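Local coordinates for Lmo0181 protein (Listeria monocytogenes serovar 1/2a, PDB 5F7V) that binds the cyclic glucan cycloalternan as the extracellular lipoprotein of what is probably an ABC-type sugar importer, at residues A[128-133]-A[251-256]; A[264-269]-A[338-343]. One frame throughout, in Å; residues are numbered along the deposited sequence.

Contact 1 of 2, residues A[128-133]-A[251-256]; sequences SNVVTI and GIWLFD. With GLC (alpha-D-glucopyranose), chain B; GLC (alpha-D-glucopyranose), chain C; GLC (alpha-D-glucopyranose), chain D.
Trp253 stands its indole as a wall between backbone and sugar. Toward one face the chain B glucose turns its C1/O5 edge, C1 over the centre, while the chain D glucose lies flatter, its C3 offset toward the rim; against the opposite face sits CA of Gly251, 3.3 Å from the ring plane. With no side chain at Gly251, the ring can lie on the main chain. Ser128 fits against the ring's edge, its OG 3.3 Å from Trp253 CZ3, while Val130 CG2 meets Trp253 CH2 obliquely at 3.7 Å. The indole N-H points into the chain C glucose, a nearly straight 3.1 Å bond from NE1 to O5. Aromatic side chains against sugar faces are common in carbohydrate pockets, here that of a periplasmic-binding-protein fold. Strand 119-135 meets the end of strand 245-251 in an antiparallel non-hydrogen-bonded pair, Val130 with Gly251; Ile252 N donates to Asn129 O (3.1 Å), nearly along the carbonyl axis, as a 3-10 segment begins. Ile252 wedges its CG1-CD1 branch against CA and CB of Ser128, while CG2 meets OD1 of Asn129, whose ND2 bonds Val345 O. Farther from the sugar, the tips of Val131 (CG2) and Ile133 (CD1) meet one ring-edge atom, Phe255 CE1.

Contact 2 of 2, residues A[264-269]-A[338-343]; sequences KWDVQV and PPDNRE
An inverse gamma turn centred on Asn341, in the loop between helices 327-335 and 343-347, is docked through polar bonds onto strand 265-268. Asp266 has CG anti to its backbone N (chi1 -153°), which brings OD1 to the loop; there the syn lone pair receives Asn341 N in a 2.8 Å bond. The same oxygen takes Val267 N from above the carboxylate plane, so two backbone N-H groups grip it. Asn341 reaches forward, toward the Gln268 end of the strand, its ND2 donating to Val267 O at 3.0 Å from above that carbonyl's plane. Asp266 OD2 faces Asp340 OD2, 4.5 Å away, across a water that donates to both, probably easing their repulsion; Asp340 OD1 bonds Thr337 OG1. Two prolines, each preceded by a cis peptide bond, supply the apolar half. Pro338 lays CB over a face of the Trp265 indole, toward the rim, and brings CG to 3.6 Å from Trp265 CZ2; Pro339 sets CD 3.6 Å from Trp265 CH2 and CG 3.7 Å from Val267 CG1. Arg342 folds back, giving NE to Pro339 O. Trp265 and Val267 rest on Ile133 of strand 119-135, and Phe255 of helix 255-258 touches both Val267 and Pro339.

From the N terminus, the first element involved is the long strand 119-135, which supplies residues 128-133. Contact 1 then closes a loop over 117 intervening residues, fewer than half of them helical, when the chain returns through strand 245-251 to residues 251-256. Helix 255-258 is followed, after a short connection, by strand 265-268, where contact 2 opens; it closes 68 residues later, after helix 327-335. The loops therefore neither nest nor cross but follow in series. In space they meet, their centres about 10 Å apart: Thr132 O probably accepts a hydrogen bond from Gln268 N, and Val131 CB packs against Gln268 O. Strand 119-135 thus joins a sugar-facing contact to a more peripheral one through the shared sheet.

Contact 1 of 2, residues A[128-133]-A[251-256]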
ATOM      1  N   SER A 128       6.407  -2.300   0.713  1.00  3.79           N
ATOM      2  CA  SER A 128       5.415  -3.381   0.882  1.00  3.67           C
ATOM      3  C   SER A 128       4.757  -3.745  -0.437  1.00  3.61           C
ATOM      4  O   SER A 128       4.941  -3.083  -1.456  1.00  3.70           O
ATOM      5  CB  SER A 128       4.330  -2.906   1.866  1.00  3.60           C
ATOM      6  OG  SER A 128       3.581  -1.825   1.350  1.00  3.59           O
ATOM      7  N   ASN A 129       4.014  -4.844  -0.407  1.00  3.55           N
ATOM      8  CA  ASN A 129       3.228  -5.289  -1.559  1.00  3.57           C
ATOM      9  C   ASN A 129       2.007  -6.029  -1.071  1.00  3.45           C
ATOM     10  O   ASN A 129       1.717  -6.093   0.119  1.00  3.38           O
ATOM     11  CB  ASN A 129       4.113  -6.041  -2.545  1.00  3.82           C
ATOM     12  CG  ASN A 129       4.723  -7.282  -1.955  1.00  3.95           C
ATOM     13  OD1 ASN A 129       4.386  -7.716  -0.848  1.00  4.06           O
ATOM     14  ND2 ASN A 129       5.657  -7.879  -2.678  1.00  4.37           N
ATOM     15  N   VAL A 130       1.257  -6.485  -2.079  1.00  3.53           N
ATOM     16  CA  VAL A 130      -0.007  -7.170  -1.853  1.00  3.48           C
ATOM     17  C   VAL A 130       0.123  -8.599  -2.327  1.00  3.60           C
ATOM     18  O   VAL A 130       0.852  -8.908  -3.252  1.00  3.82           O
ATOM     19  CB  VAL A 130      -1.122  -6.420  -2.603  1.00  3.61           C
ATOM     20  CG1 VAL A 130      -2.425  -7.230  -2.721  1.00  3.69           C
ATOM     21  CG2 VAL A 130      -1.379  -5.055  -1.936  1.00  3.61           C
ATOM     22  N   VAL A 131      -0.535  -9.503  -1.603  1.00  3.54           N
ATOM     23  CA  VAL A 131      -0.528 -10.927  -1.889  1.00  3.71           C
ATOM     24  C   VAL A 131      -1.940 -11.443  -1.736  1.00  3.68           C
ATOM     25  O   VAL A 131      -2.822 -10.759  -1.211  1.00  3.57           O
ATOM     26  CB  VAL A 131       0.408 -11.717  -0.947  1.00  3.81           C
ATOM     27  CG1 VAL A 131       1.854 -11.358  -1.271  1.00  3.98           C
ATOM     28  CG2 VAL A 131       0.135 -11.448   0.513  1.00  3.68           C
ATOM     29  N   THR A 132      -2.141 -12.659  -2.227  1.00  3.88           N
ATOM     30  CA  THR A 132      -3.390 -13.378  -1.913  1.00  3.90           C
ATOM     31  C   THR A 132      -3.213 -14.085  -0.601  1.00  3.88           C
ATOM     32  O   THR A 132      -2.387 -14.994  -0.494  1.00  4.08           O
ATOM     33  CB  THR A 132      -3.720 -14.365  -3.023  1.00  4.20           C
ATOM     34  OG1 THR A 132      -3.859 -13.627  -4.239  1.00  4.36           O
ATOM     35  CG2 THR A 132      -4.998 -15.129  -2.702  1.00  4.25           C
ATOM     36  N   ILE A 133      -4.027 -13.733   0.376  1.00  3.77           N
ATOM     37  CA  ILE A 133      -3.981 -14.334   1.700  1.00  3.88           C
ATOM     38  C   ILE A 133      -5.151 -15.308   1.775  1.00  4.02           C
ATOM     39  O   ILE A 133      -6.287 -14.919   1.470  1.00  3.99           O
ATOM     40  CB  ILE A 133      -4.083 -13.280   2.798  1.00  3.83           C
ATOM     41  CG1 ILE A 133      -3.013 -12.197   2.591  1.00  3.69           C
ATOM     42  CG2 ILE A 133      -3.967 -13.965   4.165  1.00  4.10           C
ATOM     43  CD1 ILE A 133      -2.828 -11.274   3.746  1.00  3.75           C
ATOM     44  N   GLY A 251      -2.577  -6.295   1.683  1.00  3.65           N
ATOM     45  CA  GLY A 251      -1.154  -6.097   1.889  1.00  3.74           C
ATOM     46  C   GLY A 251      -0.528  -6.864   3.023  1.00  3.90           C
ATOM     47  O   GLY A 251      -1.156  -7.303   3.984  1.00  3.98           O
ATOM     48  N   ILE A 252       0.795  -6.942   2.923  1.00  3.97           N
ATOM     49  CA  ILE A 252       1.605  -7.578   3.962  1.00  4.17           C
ATOM     50  C   ILE A 252       1.537  -6.811   5.281  1.00  4.36           C
ATOM     51  O   ILE A 252       1.956  -7.309   6.320  1.00  4.55           O
ATOM     52  CB  ILE A 252       3.082  -7.788   3.538  1.00  4.25           C
ATOM     53  CG1 ILE A 252       3.854  -6.473   3.354  1.00  4.31           C
ATOM     54  CG2 ILE A 252       3.125  -8.642   2.274  1.00  4.11           C
ATOM     55  CD1 ILE A 252       5.301  -6.639   2.965  1.00  4.43           C
ATOM     56  N   TRP A 253       1.043  -5.571   5.224  1.00  4.33           N
ATOM     57  CA  TRP A 253       0.788  -4.768   6.431  1.00  4.53           C
ATOM     58  C   TRP A 253      -0.300  -5.333   7.310  1.00  4.83           C
ATOM     59  O   TRP A 253      -0.456  -4.847   8.426  1.00  5.49           O
ATOM     60  CB  TRP A 253       0.468  -3.290   6.096  1.00  4.50           C
ATOM     61  CG  TRP A 253      -0.603  -3.117   5.089  1.00  4.28           C
ATOM     62  CD1 TRP A 253      -1.951  -2.985   5.327  1.00  4.27           C
ATOM     63  CD2 TRP A 253      -0.430  -3.004   3.677  1.00  4.09           C
ATOM     64  NE1 TRP A 253      -2.620  -2.849   4.155  1.00  4.08           N
ATOM     65  CE2 TRP A 253      -1.718  -2.833   3.119  1.00  3.97           C
ATOM     66  CE3 TRP A 253       0.680  -3.007   2.811  1.00  4.04           C
ATOM     67  CZ2 TRP A 253      -1.920  -2.701   1.734  1.00  3.80           C
ATOM     68  CZ3 TRP A 253       0.461  -2.858   1.450  1.00  3.88           C
ATOM     69  CH2 TRP A 253      -0.809  -2.720   0.914  1.00  3.75           C
ATOM     70  N   LEU A 254      -1.024  -6.355   6.848  1.00  4.86           N
ATOM     71  CA  LEU A 254      -2.009  -7.025   7.703  1.00  5.17           C
ATOM     72  C   LEU A 254      -1.494  -8.339   8.288  1.00  5.35           C
ATOM     73  O   LEU A 254      -2.244  -8.998   8.999  1.00  5.37           O
ATOM     74  CB  LEU A 254      -3.326  -7.255   6.961  1.00  5.10           C
ATOM     75  CG  LEU A 254      -4.042  -5.929   6.667  1.00  5.30           C
ATOM     76  CD1 LEU A 254      -5.389  -6.229   5.993  1.00  5.30           C
ATOM     77  CD2 LEU A 254      -4.227  -5.002   7.864  1.00  5.68           C
ATOM     78  N   PHE A 255      -0.253  -8.722   8.028  1.00  5.55           N
ATOM     79  CA  PHE A 255       0.244  -9.944   8.634  1.00  5.90           C
ATOM     80  C   PHE A 255       0.209  -9.867  10.163  1.00  6.73           C
ATOM     81  O   PHE A 255      -0.137 -10.865  10.786  1.00  6.79           O
ATOM     82  CB  PHE A 255       1.691 -10.204   8.223  1.00  5.75           C
ATOM     83  CG  PHE A 255       1.884 -10.748   6.831  1.00  5.42           C
ATOM     84  CD1 PHE A 255       0.838 -10.909   5.914  1.00  5.14           C
ATOM     85  CD2 PHE A 255       3.186 -11.025   6.408  1.00  5.48           C
ATOM     86  CE1 PHE A 255       1.093 -11.371   4.638  1.00  5.05           C
ATOM     87  CE2 PHE A 255       3.438 -11.495   5.152  1.00  5.24           C
ATOM     88  CZ  PHE A 255       2.386 -11.648   4.264  1.00  5.00           C
ATOM     89  N   ASP A 256       0.516  -8.726  10.781  1.00  7.70           N
ATOM     90  CA  ASP A 256       0.437  -8.636  12.240  1.00  9.16           C
ATOM     91  C   ASP A 256      -1.005  -8.870  12.729  1.00  8.88           C
ATOM     92  O   ASP A 256      -1.184  -9.661  13.655  1.00  8.92           O
ATOM     93  CB  ASP A 256       0.966  -7.287  12.747  1.00 10.93           C
ATOM     94  CG  ASP A 256       0.942  -7.189  14.254  1.00 13.58           C
ATOM     95  OD1 ASP A 256       1.834  -7.790  14.871  1.00 16.49           O
ATOM     96  OD2 ASP A 256       0.007  -6.563  14.819  1.00 16.33           O
TER
HETATM   97  C1  GLC B   4      -0.260   0.590   2.935  1.00  2.56           C
HETATM   98  C2  GLC B   4       1.139   1.103   2.684  1.00  2.43           C
HETATM   99  C3  GLC B   4       1.087   2.419   1.928  1.00  2.38           C
HETATM  100  C4  GLC B   4       0.216   2.290   0.684  1.00  2.28           C
HETATM  101  C5  GLC B   4      -1.172   1.789   1.065  1.00  2.35           C
HETATM  102  C6  GLC B   4      -2.057   1.519  -0.145  1.00  2.35           C
HETATM  103  O2  GLC B   4       1.807   1.253   3.942  1.00  2.46           O
HETATM  104  O3  GLC B   4       2.419   2.743   1.539  1.00  2.35           O
HETATM  105  O4  GLC B   4       0.059   3.598   0.127  1.00  2.40           O
HETATM  106  O5  GLC B   4      -1.037   0.522   1.746  1.00  2.36           O
HETATM  107  O6  GLC B   4      -3.233   0.884   0.409  1.00  2.41           O
HETATM  108  C1  GLC C   2      -6.225  -2.604   2.264  1.00  3.33           C
HETATM  109  C2  GLC C   2      -7.617  -3.171   2.477  1.00  3.64           C
HETATM  110  C3  GLC C   2      -8.438  -2.336   3.428  1.00  3.99           C
HETATM  111  C4  GLC C   2      -7.669  -2.021   4.698  1.00  4.06           C
HETATM  112  C5  GLC C   2      -6.325  -1.406   4.365  1.00  3.76           C
HETATM  113  C6  GLC C   2      -5.522  -1.319   5.652  1.00  3.49           C
HETATM  114  O2  GLC C   2      -8.303  -3.350   1.233  1.00  3.81           O
HETATM  115  O3  GLC C   2      -9.722  -2.867   3.713  1.00  4.64           O
HETATM  116  O4  GLC C   2      -8.432  -1.182   5.557  1.00  5.61           O
HETATM  117  O5  GLC C   2      -5.591  -2.296   3.525  1.00  3.34           O
HETATM  118  O6  GLC C   2      -4.221  -0.749   5.468  1.00  3.23           O
HETATM  119  C1  GLC D   3      -4.226   0.679   5.455  0.70  3.17           C
HETATM  120  C2  GLC D   3      -3.235   1.126   4.396  0.70  3.08           C
HETATM  121  C3  GLC D   3      -1.803   0.788   4.777  0.70  3.06           C
HETATM  122  C4  GLC D   3      -1.512   1.404   6.131  0.70  3.27           C
HETATM  123  C5  GLC D   3      -2.503   0.813   7.142  0.70  3.47           C
HETATM  124  C6  GLC D   3      -2.257   1.307   8.562  0.70  3.78           C
HETATM  125  O2  GLC D   3      -3.582   0.512   3.156  0.70  2.99           O
HETATM  126  O3  GLC D   3      -0.901   1.426   3.877  0.70  2.78           O
HETATM  127  O4  GLC D   3      -0.150   1.189   6.511  0.70  3.55           O
HETATM  128  O5  GLC D   3      -3.825   1.167   6.728  0.70  3.33           O
HETATM  129  O6  GLC D   3      -2.628   2.684   8.612  0.70  4.39           O

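Contact 2 of 2, residues A[264-269]-A[338-343]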
ATOM      1  N   LYS A 264      -5.877 -21.758  10.122  1.00  7.15           N
ATOM      2  CA  LYS A 264      -4.597 -21.775   9.391  1.00  7.03           C
ATOM      3  C   LYS A 264      -4.729 -20.983   8.098  1.00  6.12           C
ATOM      4  O   LYS A 264      -5.768 -21.044   7.415  1.00  5.87           O
ATOM      5  CB  LYS A 264      -4.226 -23.214   9.048  1.00  7.77           C
ATOM      6  CG  LYS A 264      -4.120 -24.139  10.269  1.00  9.03           C
ATOM      7  CD  LYS A 264      -3.134 -23.749  11.330  1.00 10.43           C
ATOM      8  CE  LYS A 264      -3.269 -24.611  12.587  1.00 12.10           C
ATOM      9  NZ  LYS A 264      -4.627 -24.632  13.222  1.00 13.50           N
ATOM     10  N   TRP A 265      -3.681 -20.221   7.772  1.00  5.54           N
ATOM     11  CA  TRP A 265      -3.692 -19.379   6.603  1.00  5.04           C
ATOM     12  C   TRP A 265      -2.302 -19.310   6.019  1.00  4.93           C
ATOM     13  O   TRP A 265      -1.284 -19.482   6.711  1.00  5.28           O
ATOM     14  CB  TRP A 265      -4.210 -17.980   6.920  1.00  4.84           C
ATOM     15  CG  TRP A 265      -3.488 -17.200   7.997  1.00  4.89           C
ATOM     16  CD1 TRP A 265      -3.622 -17.342   9.343  1.00  5.16           C
ATOM     17  CD2 TRP A 265      -2.525 -16.174   7.820  1.00  4.76           C
ATOM     18  NE1 TRP A 265      -2.804 -16.484  10.028  1.00  5.22           N
ATOM     19  CE2 TRP A 265      -2.132 -15.730   9.104  1.00  4.98           C
ATOM     20  CE3 TRP A 265      -1.981 -15.548   6.694  1.00  4.59           C
ATOM     21  CZ2 TRP A 265      -1.243 -14.703   9.277  1.00  5.00           C
ATOM     22  CZ3 TRP A 265      -1.092 -14.510   6.884  1.00  4.59           C
ATOM     23  CH2 TRP A 265      -0.738 -14.096   8.165  1.00  4.82           C
ATOM     24  N   ASP A 266      -2.258 -18.950   4.736  1.00  4.59           N
ATOM     25  CA  ASP A 266      -0.977 -18.787   4.045  1.00  4.51           C
ATOM     26  C   ASP A 266      -1.167 -17.755   2.939  1.00  4.23           C
ATOM     27  O   ASP A 266      -2.213 -17.104   2.847  1.00  4.10           O
ATOM     28  CB  ASP A 266      -0.442 -20.151   3.567  1.00  4.72           C
ATOM     29  CG  ASP A 266       1.080 -20.243   3.429  1.00  4.98           C
ATOM     30  OD1 ASP A 266       1.792 -19.210   3.457  1.00  4.85           O
ATOM     31  OD2 ASP A 266       1.523 -21.423   3.308  1.00  5.58           O
ATOM     32  N   VAL A 267      -0.116 -17.525   2.174  1.00  4.22           N
ATOM     33  CA  VAL A 267      -0.124 -16.481   1.144  1.00  4.03           C
ATOM     34  C   VAL A 267       0.444 -16.971  -0.158  1.00  4.01           C
ATOM     35  O   VAL A 267       1.229 -17.940  -0.192  1.00  4.17           O
ATOM     36  CB  VAL A 267       0.644 -15.226   1.605  1.00  4.06           C
ATOM     37  CG1 VAL A 267       0.070 -14.659   2.888  1.00  4.11           C
ATOM     38  CG2 VAL A 267       2.122 -15.481   1.742  1.00  4.23           C
ATOM     39  N   GLN A 268       0.080 -16.323  -1.244  1.00  3.85           N
ATOM     40  CA  GLN A 268       0.554 -16.635  -2.590  1.00  3.84           C
ATOM     41  C   GLN A 268       0.688 -15.382  -3.436  1.00  3.72           C
ATOM     42  O   GLN A 268       0.028 -14.395  -3.203  1.00  3.61           O
ATOM     43  CB  GLN A 268      -0.404 -17.642  -3.268  1.00  3.81           C
ATOM     44  CG  GLN A 268       0.079 -18.236  -4.586  1.00  3.87           C
ATOM     45  CD  GLN A 268       1.434 -18.864  -4.445  1.00  4.10           C
ATOM     46  OE1 GLN A 268       2.450 -18.230  -4.676  1.00  4.23           O
ATOM     47  NE2 GLN A 268       1.450 -20.147  -4.061  1.00  4.34           N
ATOM     48  N   VAL A 269       1.592 -15.447  -4.409  1.00  3.78           N
ATOM     49  CA  VAL A 269       1.655 -14.411  -5.453  1.00  3.69           C
ATOM     50  C   VAL A 269       0.330 -14.273  -6.145  1.00  3.55           C
ATOM     51  O   VAL A 269      -0.289 -15.281  -6.479  1.00  3.73           O
ATOM     52  CB  VAL A 269       2.737 -14.766  -6.487  1.00  3.82           C
ATOM     53  CG1 VAL A 269       2.854 -13.662  -7.550  1.00  3.76           C
ATOM     54  CG2 VAL A 269       4.092 -15.018  -5.847  1.00  4.01           C
ATOM     55  N   PRO A 338       2.932 -17.419  11.231  1.00  8.39           N
ATOM     56  CA  PRO A 338       2.394 -17.433   9.892  1.00  7.91           C
ATOM     57  C   PRO A 338       2.659 -16.104   9.157  1.00  7.15           C
ATOM     58  O   PRO A 338       2.953 -15.096   9.774  1.00  6.95           O
ATOM     59  CB  PRO A 338       0.905 -17.680  10.158  1.00  8.42           C
ATOM     60  CG  PRO A 338       0.634 -16.948  11.447  1.00  8.68           C
ATOM     61  CD  PRO A 338       1.862 -17.275  12.241  1.00  8.73           C
ATOM     62  N   PRO A 339       2.548 -16.065   7.834  1.00  6.57           N
ATOM     63  CA  PRO A 339       2.280 -17.225   6.978  1.00  6.74           C
ATOM     64  C   PRO A 339       3.598 -17.960   6.701  1.00  6.88           C
ATOM     65  O   PRO A 339       4.685 -17.377   6.815  1.00  6.70           O
ATOM     66  CB  PRO A 339       1.761 -16.560   5.700  1.00  6.33           C
ATOM     67  CG  PRO A 339       2.553 -15.274   5.582  1.00  5.96           C
ATOM     68  CD  PRO A 339       2.630 -14.825   7.024  1.00  6.12           C
ATOM     69  N   ASP A 340       3.510 -19.226   6.303  1.00  7.37           N
ATOM     70  CA  ASP A 340       4.702 -19.987   5.944  1.00  7.83           C
ATOM     71  C   ASP A 340       5.376 -19.504   4.684  1.00  7.53           C
ATOM     72  O   ASP A 340       6.620 -19.483   4.614  1.00  7.76           O
ATOM     73  CB  ASP A 340       4.364 -21.468   5.769  1.00  8.72           C
ATOM     74  CG  ASP A 340       4.083 -22.199   7.077  1.00  9.55           C
ATOM     75  OD1 ASP A 340       4.660 -21.878   8.124  1.00  9.83           O
ATOM     76  OD2 ASP A 340       3.300 -23.162   7.035  1.00 10.89           O
ATOM     77  N   ASN A 341       4.588 -19.126   3.669  1.00  7.22           N
ATOM     78  CA  ASN A 341       5.176 -18.852   2.348  1.00  7.19           C
ATOM     79  C   ASN A 341       5.637 -17.412   2.212  1.00  6.78           C
ATOM     80  O   ASN A 341       5.210 -16.690   1.321  1.00  6.35           O
ATOM     81  CB  ASN A 341       4.169 -19.216   1.278  1.00  7.29           C
ATOM     82  CG  ASN A 341       4.769 -19.194  -0.105  1.00  7.51           C
ATOM     83  OD1 ASN A 341       5.983 -19.372  -0.265  1.00  8.46           O
ATOM     84  ND2 ASN A 341       3.944 -18.969  -1.120  1.00  7.26           N
ATOM     85  N   ARG A 342       6.529 -17.010   3.123  1.00  6.89           N
ATOM     86  CA  ARG A 342       7.125 -15.687   3.120  1.00  6.83           C
ATOM     87  C   ARG A 342       7.831 -15.388   1.786  1.00  7.13           C
ATOM     88  O   ARG A 342       7.844 -14.225   1.353  1.00  6.84           O
ATOM     89  CB  ARG A 342       8.111 -15.558   4.295  1.00  6.99           C
ATOM     90  CG  ARG A 342       7.536 -15.692   5.703  1.00  6.96           C
ATOM     91  CD  ARG A 342       6.621 -14.547   5.999  1.00  6.66           C
ATOM     92  NE  ARG A 342       6.010 -14.571   7.334  1.00  6.72           N
ATOM     93  CZ  ARG A 342       6.210 -13.682   8.298  1.00  6.83           C
ATOM     94  NH1 ARG A 342       7.062 -12.688   8.117  1.00  7.00           N
ATOM     95  NH2 ARG A 342       5.489 -13.760   9.410  1.00  7.02           N
ATOM     96  N   GLU A 343       8.345 -16.424   1.115  1.00  7.87           N
ATOM     97  CA  GLU A 343       9.002 -16.190  -0.178  1.00  8.63           C
ATOM     98  C   GLU A 343       8.063 -15.584  -1.202  1.00  7.60           C
ATOM     99  O   GLU A 343       8.560 -14.883  -2.082  1.00  7.41           O
ATOM    100  CB  GLU A 343       9.722 -17.423  -0.728  1.00 10.58           C
ATOM    101  CG  GLU A 343      10.998 -17.794  -0.026  1.00 12.79           C
ATOM    102  CD  GLU A 343      12.232 -16.914  -0.246  1.00 14.61           C
ATOM    103  OE1 GLU A 343      12.176 -15.822  -0.878  1.00 17.30           O
ATOM    104  OE2 GLU A 343      13.298 -17.369   0.257  1.00 18.18           O
TER
HETATM  105  O   HOH W   1       1.110 -20.667   6.789  1.00  8.84           O
HETATM  106  O   HOH W   2       1.242 -23.293   5.264  1.00  9.92           O
HETATM  107  O   HOH W   3       5.026 -18.901  -3.924  1.00  7.37           O